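Local coordinates for ABC transporter (Thermotoga maritima, PDB 1JI0), which binds ATP and probably hydrolyses it to drive the import of branched-chain amino acids, at residues G61-I64 with I70-K73; Y107-K112 with M155-L160. All blocks are in the same frame, centred on the assembly; numbering follows the deposited sequence.

Contact 1. Residues G61-I64 with I70-K73; sequences GKII and ITNK
Two hydrogen bonds of different kinds join Ile63 to the chain at Ile70 and Thr71, where the antiparallel pairing of strands 60-65 and 68-69 runs out into a type II turn. The first is between main-chain atoms: Ile70 N donates to Ile63 O at 2.9 Å. The second replaces a backbone acceptor with a side chain. Ile70 O is turned into the bend, where it takes the N-H of Lys73, and Thr71 OG1 receives Ile63 N instead, at 2.7 Å and with a nearly straight N-H...O angle of 163°. OG1 lies beside the backbone N of Thr71 (chi1 -50°), which directs it at the strand. The same oxygen is hydrogen-bonded to Asp69, so the hydroxyl is held from two directions.

Close van der Waals contacts between carbon and oxygen fill in around these bonds. Thr71 CG2 comes to 3.6 Å from Gly61 O, while the hydroxyl oxygen sits close against the CA of Lys62. Next to these, the buried side chains of Ile63 and Ile70 make the apolar part of the contact and cross obliquely, with CG2 of Ile63 resting 4.0 Å from CG1 of Ile70. Leu7 of strand 5-16 also meets Ile63, and Met81 touches Ile70.

A valine in place of Thr71 would probably leave the amide of Ile63 without its acceptor and Asp69 without this hydroxyl partner. The chemistry implies that a single threonine hydroxyl continues the pairing of this hairpin, in the antiparallel beta subdomain of the ABC ATPase, one step beyond the point where the backbone turns away.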
ATOM      1  N   GLY A  61      21.504   2.045  -4.839  1.00 35.60           N
ATOM      2  CA  GLY A  61      20.889   1.639  -3.585  1.00 34.28           C
ATOM      3  C   GLY A  61      20.290   0.246  -3.641  1.00 33.55           C
ATOM      4  O   GLY A  61      20.354  -0.427  -4.672  1.00 32.84           O
ATOM      5  N   LYS A  62      19.709  -0.202  -2.532  1.00 31.98           N
ATOM      6  CA  LYS A  62      19.103  -1.522  -2.516  1.00 32.41           C
ATOM      7  C   LYS A  62      17.789  -1.597  -1.761  1.00 29.84           C
ATOM      8  O   LYS A  62      17.496  -0.785  -0.886  1.00 27.52           O
ATOM      9  CB  LYS A  62      20.070  -2.565  -1.950  1.00 35.17           C
ATOM     10  CG  LYS A  62      20.491  -2.330  -0.523  1.00 39.82           C
ATOM     11  CD  LYS A  62      21.350  -3.485  -0.009  1.00 42.56           C
ATOM     12  CE  LYS A  62      22.607  -3.674  -0.852  1.00 44.52           C
ATOM     13  NZ  LYS A  62      23.515  -4.713  -0.269  1.00 46.82           N
ATOM     14  N   ILE A  63      17.003  -2.594  -2.139  1.00 28.31           N
ATOM     15  CA  ILE A  63      15.704  -2.852  -1.553  1.00 28.84           C
ATOM     16  C   ILE A  63      15.841  -4.248  -0.973  1.00 28.48           C
ATOM     17  O   ILE A  63      16.148  -5.203  -1.689  1.00 29.61           O
ATOM     18  CB  ILE A  63      14.603  -2.820  -2.635  1.00 28.86           C
ATOM     19  CG1 ILE A  63      14.638  -1.460  -3.344  1.00 30.03           C
ATOM     20  CG2 ILE A  63      13.235  -3.047  -2.006  1.00 28.68           C
ATOM     21  CD1 ILE A  63      13.555  -1.264  -4.396  1.00 32.73           C
ATOM     22  N   ILE A  64      15.640  -4.352   0.334  1.00 26.28           N
ATOM     23  CA  ILE A  64      15.778  -5.614   1.035  1.00 24.73           C
ATOM     24  C   ILE A  64      14.442  -6.076   1.605  1.00 22.99           C
ATOM     25  O   ILE A  64      13.826  -5.369   2.393  1.00 22.52           O
ATOM     26  CB  ILE A  64      16.811  -5.460   2.176  1.00 24.80           C
ATOM     27  CG1 ILE A  64      18.101  -4.853   1.616  1.00 25.74           C
ATOM     28  CG2 ILE A  64      17.106  -6.816   2.808  1.00 23.90           C
ATOM     29  CD1 ILE A  64      19.084  -4.399   2.677  1.00 27.54           C
ATOM     30  N   ILE A  70      16.419  -7.697  -3.065  1.00 28.44           N
ATOM     31  CA  ILE A  70      15.563  -7.991  -4.209  1.00 27.24           C
ATOM     32  C   ILE A  70      15.629  -6.836  -5.195  1.00 27.82           C
ATOM     33  O   ILE A  70      14.764  -6.693  -6.053  1.00 29.18           O
ATOM     34  CB  ILE A  70      14.079  -8.181  -3.795  1.00 26.62           C
ATOM     35  CG1 ILE A  70      13.594  -6.952  -3.016  1.00 24.66           C
ATOM     36  CG2 ILE A  70      13.918  -9.449  -2.974  1.00 25.41           C
ATOM     37  CD1 ILE A  70      12.096  -6.896  -2.855  1.00 23.29           C
ATOM     38  N   THR A  71      16.653  -6.004  -5.044  1.00 28.41           N
ATOM     39  CA  THR A  71      16.854  -4.851  -5.902  1.00 31.99           C
ATOM     40  C   THR A  71      16.873  -5.240  -7.374  1.00 34.34           C
ATOM     41  O   THR A  71      17.706  -6.039  -7.808  1.00 34.70           O
ATOM     42  CB  THR A  71      18.174  -4.152  -5.581  1.00 31.66           C
ATOM     43  OG1 THR A  71      18.260  -3.929  -4.172  1.00 34.09           O
ATOM     44  CG2 THR A  71      18.259  -2.819  -6.299  1.00 33.46           C
ATOM     45  N   ASN A  72      15.940  -4.672  -8.129  1.00 35.84           N
ATOM     46  CA  ASN A  72      15.822  -4.912  -9.562  1.00 36.76           C
ATOM     47  C   ASN A  72      15.435  -6.324  -9.992  1.00 37.92           C
ATOM     48  O   ASN A  72      15.651  -6.707 -11.142  1.00 37.99           O
ATOM     49  CB  ASN A  72      17.111  -4.479 -10.267  1.00 36.77           C
ATOM     50  CG  ASN A  72      17.294  -2.980 -10.246  1.00 35.40           C
ATOM     51  OD1 ASN A  72      16.361  -2.235 -10.551  1.00 36.87           O
ATOM     52  ND2 ASN A  72      18.490  -2.524  -9.884  1.00 35.33           N
ATOM     53  N   LYS A  73      14.853  -7.100  -9.086  1.00 37.60           N
ATOM     54  CA  LYS A  73      14.419  -8.439  -9.453  1.00 38.29           C
ATOM     55  C   LYS A  73      13.169  -8.293 -10.303  1.00 39.11           C
ATOM     56  O   LYS A  73      12.534  -7.239 -10.302  1.00 40.04           O
ATOM     57  CB  LYS A  73      14.095  -9.276  -8.215  1.00 37.99           C
ATOM     58  CG  LYS A  73      15.310  -9.843  -7.492  1.00 38.52           C
ATOM     59  CD  LYS A  73      14.886 -10.865  -6.445  1.00 38.61           C
ATOM     60  CE  LYS A  73      16.096 -11.508  -5.778  1.00 41.42           C
ATOM     61  NZ  LYS A  73      16.990 -12.195  -6.759  1.00 39.90           N
TER

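Contact 2. Residues Y107-K112 with M155-L160; sequences YNRKDK and MSRPKL
Arg109 and Arg157 meet through their guanidinium groups and, with Asp111, form a salt-bridge network between two loops of the ABC ATPase fold. One loop links helices 98-103 and 114-125; the other leads from helix 142-154, which begins within the ABC signature sequence, to strand 160-164 of the mixed sheet. Asp118 of helix 114-125 completes the network, since its carboxylate forms salt bridges with both arginines.

Arg109 carries most of the contact. Its chain bends at chi2 and again at chi3 (-78°), and the side chain crosses those of residue 155, a selenomethionine, and Arg157 at about a right angle. NE lies 3.2 Å from the carbonyl O of Met155, and NH2 comes to 3.4 Å from the methyl CE of the same residue, whose folded chain also packs on Ile115 and Ile122. The other nitrogen, NH1, stands over the centre of the Arg157 guanidinium, 3.0 Å from its CZ, while Arg157 CZ lies at the edge of the Arg109 group. The two planes are 67° apart. Shared attraction to Asp118 and Asp111 probably offsets the repulsion between the two cations at this short distance. Arg157 itself leaves the helix with positive phi, and its side chain, extended as far as chi2, bends at chi3 to present this face.

Two residues further on, the CA-CB bond of Asp111 is directed toward the second loop. Its contribution is electrostatic, without an N-H aimed at it: OD2 lies 3.5 Å from Arg157 NH1 and 3.4 Å from Arg109 NH1, well out of the plane of both guanidinium groups.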
ATOM      1  N   TYR A 107      -4.817 -17.424  -6.158  1.00 50.03           N
ATOM      2  CA  TYR A 107      -4.477 -18.380  -7.206  1.00 51.46           C
ATOM      3  C   TYR A 107      -3.303 -19.294  -6.872  1.00 53.37           C
ATOM      4  O   TYR A 107      -3.148 -20.354  -7.473  1.00 53.61           O
ATOM      5  CB  TYR A 107      -4.153 -17.647  -8.510  1.00 51.22           C
ATOM      6  CG  TYR A 107      -2.755 -17.064  -8.552  1.00 51.32           C
ATOM      7  CD1 TYR A 107      -2.468 -15.829  -7.972  1.00 51.50           C
ATOM      8  CD2 TYR A 107      -1.710 -17.767  -9.153  1.00 51.35           C
ATOM      9  CE1 TYR A 107      -1.171 -15.306  -7.992  1.00 51.36           C
ATOM     10  CE2 TYR A 107      -0.412 -17.256  -9.176  1.00 51.28           C
ATOM     11  CZ  TYR A 107      -0.149 -16.028  -8.596  1.00 51.91           C
ATOM     12  OH  TYR A 107       1.132 -15.518  -8.637  1.00 52.11           O
ATOM     13  N   ASN A 108      -2.473 -18.892  -5.919  1.00 54.88           N
ATOM     14  CA  ASN A 108      -1.302 -19.688  -5.575  1.00 56.63           C
ATOM     15  C   ASN A 108      -1.225 -20.077  -4.102  1.00 57.59           C
ATOM     16  O   ASN A 108      -0.149 -20.035  -3.510  1.00 58.75           O
ATOM     17  CB  ASN A 108      -0.042 -18.908  -5.961  1.00 57.08           C
ATOM     18  CG  ASN A 108       1.225 -19.725  -5.814  1.00 58.52           C
ATOM     19  OD1 ASN A 108       2.333 -19.195  -5.898  1.00 59.18           O
ATOM     20  ND2 ASN A 108       1.068 -21.027  -5.603  1.00 59.45           N
ATOM     21  N   ARG A 109      -2.343 -20.473  -3.503  1.00 58.49           N
ATOM     22  CA  ARG A 109      -2.304 -20.824  -2.090  1.00 59.71           C
ATOM     23  C   ARG A 109      -2.368 -22.301  -1.718  1.00 60.86           C
ATOM     24  O   ARG A 109      -1.710 -22.724  -0.765  1.00 61.24           O
ATOM     25  CB  ARG A 109      -3.378 -20.047  -1.326  1.00 59.56           C
ATOM     26  CG  ARG A 109      -2.934 -18.637  -0.967  1.00 59.27           C
ATOM     27  CD  ARG A 109      -3.346 -18.278   0.446  1.00 59.20           C
ATOM     28  NE  ARG A 109      -4.759 -17.935   0.534  1.00 60.00           N
ATOM     29  CZ  ARG A 109      -5.419 -17.788   1.676  1.00 60.06           C
ATOM     30  NH1 ARG A 109      -4.796 -17.963   2.832  1.00 60.36           N
ATOM     31  NH2 ARG A 109      -6.700 -17.451   1.660  1.00 60.84           N
ATOM     32  N   LYS A 110      -3.151 -23.086  -2.450  1.00 61.97           N
ATOM     33  CA  LYS A 110      -3.262 -24.513  -2.152  1.00 63.47           C
ATOM     34  C   LYS A 110      -3.959 -24.743  -0.808  1.00 64.23           C
ATOM     35  O   LYS A 110      -4.288 -25.875  -0.451  1.00 64.63           O
ATOM     36  CB  LYS A 110      -1.870 -25.160  -2.134  1.00 63.34           C
ATOM     37  CG  LYS A 110      -1.693 -26.304  -3.126  1.00 64.21           C
ATOM     38  CD  LYS A 110      -2.561 -27.500  -2.755  1.00 64.89           C
ATOM     39  CE  LYS A 110      -2.440 -28.622  -3.778  1.00 64.74           C
ATOM     40  NZ  LYS A 110      -3.220 -29.822  -3.364  1.00 64.36           N
ATOM     41  N   ASP A 111      -4.174 -23.661  -0.065  1.00 65.06           N
ATOM     42  CA  ASP A 111      -4.849 -23.728   1.229  1.00 65.46           C
ATOM     43  C   ASP A 111      -6.209 -24.400   1.060  1.00 65.82           C
ATOM     44  O   ASP A 111      -6.690 -24.591  -0.057  1.00 66.69           O
ATOM     45  CB  ASP A 111      -5.067 -22.314   1.788  1.00 65.63           C
ATOM     46  CG  ASP A 111      -3.817 -21.720   2.410  1.00 65.45           C
ATOM     47  OD1 ASP A 111      -2.741 -21.793   1.781  1.00 65.43           O
ATOM     48  OD2 ASP A 111      -3.917 -21.169   3.527  1.00 65.09           O
ATOM     49  N   LYS A 112      -6.823 -24.768   2.177  1.00 65.73           N
ATOM     50  CA  LYS A 112      -8.143 -25.379   2.150  1.00 65.50           C
ATOM     51  C   LYS A 112      -9.037 -24.599   3.108  1.00 65.27           C
ATOM     52  O   LYS A 112     -10.058 -24.036   2.703  1.00 65.21           O
ATOM     53  CB  LYS A 112      -8.072 -26.859   2.550  1.00 66.00           C
ATOM     54  CG  LYS A 112      -7.690 -27.792   1.397  1.00 66.01           C
ATOM     55  CD  LYS A 112      -7.965 -29.255   1.743  1.00 66.12           C
ATOM     56  CE  LYS A 112      -7.985 -30.134   0.493  1.00 65.74           C
ATOM     57  NZ  LYS A 112      -8.314 -31.566   0.787  1.00 64.57           N
HETATM   58  N   MSE A 155      -6.587 -11.788  -0.341  1.00 29.37           N
HETATM   59  CA  MSE A 155      -6.737 -13.217  -0.600  1.00 31.02           C
HETATM   60  C   MSE A 155      -5.419 -13.924  -0.918  1.00 31.03           C
HETATM   61  O   MSE A 155      -5.357 -15.149  -0.923  1.00 31.06           O
HETATM   62  CB  MSE A 155      -7.738 -13.449  -1.736  1.00 32.20           C
HETATM   63  CG  MSE A 155      -9.184 -13.152  -1.360  1.00 34.83           C
HETATM   64 SE   MSE A 155      -9.777 -14.133   0.213  1.00 38.37          SE
HETATM   65  CE  MSE A 155      -9.070 -15.877  -0.207  1.00 38.13           C
ATOM     66  N   SER A 156      -4.365 -13.158  -1.188  1.00 31.05           N
ATOM     67  CA  SER A 156      -3.071 -13.756  -1.487  1.00 31.66           C
ATOM     68  C   SER A 156      -2.244 -13.845  -0.211  1.00 32.33           C
ATOM     69  O   SER A 156      -1.115 -14.324  -0.233  1.00 32.32           O
ATOM     70  CB  SER A 156      -2.316 -12.927  -2.531  1.00 31.79           C
ATOM     71  OG  SER A 156      -1.729 -11.777  -1.950  1.00 31.11           O
ATOM     72  N   ARG A 157      -2.814 -13.377   0.895  1.00 33.33           N
ATOM     73  CA  ARG A 157      -2.131 -13.401   2.189  1.00 34.79           C
ATOM     74  C   ARG A 157      -0.725 -12.795   2.054  1.00 33.56           C
ATOM     75  O   ARG A 157       0.294 -13.456   2.301  1.00 31.89           O
ATOM     76  CB  ARG A 157      -2.072 -14.844   2.700  1.00 38.62           C
ATOM     77  CG  ARG A 157      -1.528 -15.001   4.108  1.00 44.26           C
ATOM     78  CD  ARG A 157      -1.914 -16.350   4.709  1.00 47.98           C
ATOM     79  NE  ARG A 157      -3.328 -16.405   5.078  1.00 51.86           N
ATOM     80  CZ  ARG A 157      -3.922 -17.467   5.616  1.00 54.16           C
ATOM     81  NH1 ARG A 157      -3.225 -18.574   5.846  1.00 55.53           N
ATOM     82  NH2 ARG A 157      -5.209 -17.424   5.936  1.00 55.12           N
ATOM     83  N   PRO A 158      -0.662 -11.506   1.693  1.00 32.16           N
ATOM     84  CA  PRO A 158       0.571 -10.734   1.492  1.00 31.86           C
ATOM     85  C   PRO A 158       1.507 -10.707   2.692  1.00 30.80           C
ATOM     86  O   PRO A 158       1.061 -10.671   3.837  1.00 30.92           O
ATOM     87  CB  PRO A 158       0.059  -9.326   1.164  1.00 32.53           C
ATOM     88  CG  PRO A 158      -1.392  -9.526   0.792  1.00 32.09           C
ATOM     89  CD  PRO A 158      -1.830 -10.610   1.711  1.00 32.99           C
ATOM     90  N   LYS A 159       2.808 -10.730   2.428  1.00 30.62           N
ATOM     91  CA  LYS A 159       3.785 -10.646   3.502  1.00 29.18           C
ATOM     92  C   LYS A 159       4.016  -9.153   3.708  1.00 28.28           C
ATOM     93  O   LYS A 159       4.481  -8.712   4.761  1.00 27.78           O
ATOM     94  CB  LYS A 159       5.089 -11.347   3.110  1.00 30.65           C
ATOM     95  CG  LYS A 159       4.981 -12.866   3.114  1.00 33.37           C
ATOM     96  CD  LYS A 159       6.318 -13.523   2.840  1.00 35.77           C
ATOM     97  CE  LYS A 159       6.200 -15.041   2.887  1.00 38.20           C
ATOM     98  NZ  LYS A 159       7.538 -15.690   2.736  1.00 41.01           N
ATOM     99  N   LEU A 160       3.676  -8.383   2.679  1.00 27.13           N
ATOM    100  CA  LEU A 160       3.796  -6.932   2.703  1.00 26.14           C
ATOM    101  C   LEU A 160       2.707  -6.376   1.793  1.00 24.64           C
ATOM    102  O   LEU A 160       2.692  -6.655   0.589  1.00 22.79           O
ATOM    103  CB  LEU A 160       5.164  -6.496   2.182  1.00 27.23           C
ATOM    104  CG  LEU A 160       5.705  -5.093   2.501  1.00 29.32           C
ATOM    105  CD1 LEU A 160       6.162  -4.450   1.218  1.00 29.96           C
ATOM    106  CD2 LEU A 160       4.667  -4.221   3.197  1.00 29.18           C
TER

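Contact 1 closes before contact 2 opens along the chain, and their centres are 23 Å apart, with nearest atoms about 8 Å apart and no touch. Contact 1 lies in the antiparallel beta sheet, whereas contact 2 joins the helical region to the approach of strand 160-164 in the mixed sheet. The elements between them still connect: the turn of contact 1 leads through helix 75-80 to strand 83-86, the parallel neighbour of strand 160-164, and Lys159 and Leu160 pack on Phe65 of strand 60-65. The two contacts thus lie in different parts of one nucleotide-binding domain, contact 1 in the antiparallel beta part and contact 2 where the helical part meets the mixed-sheet core.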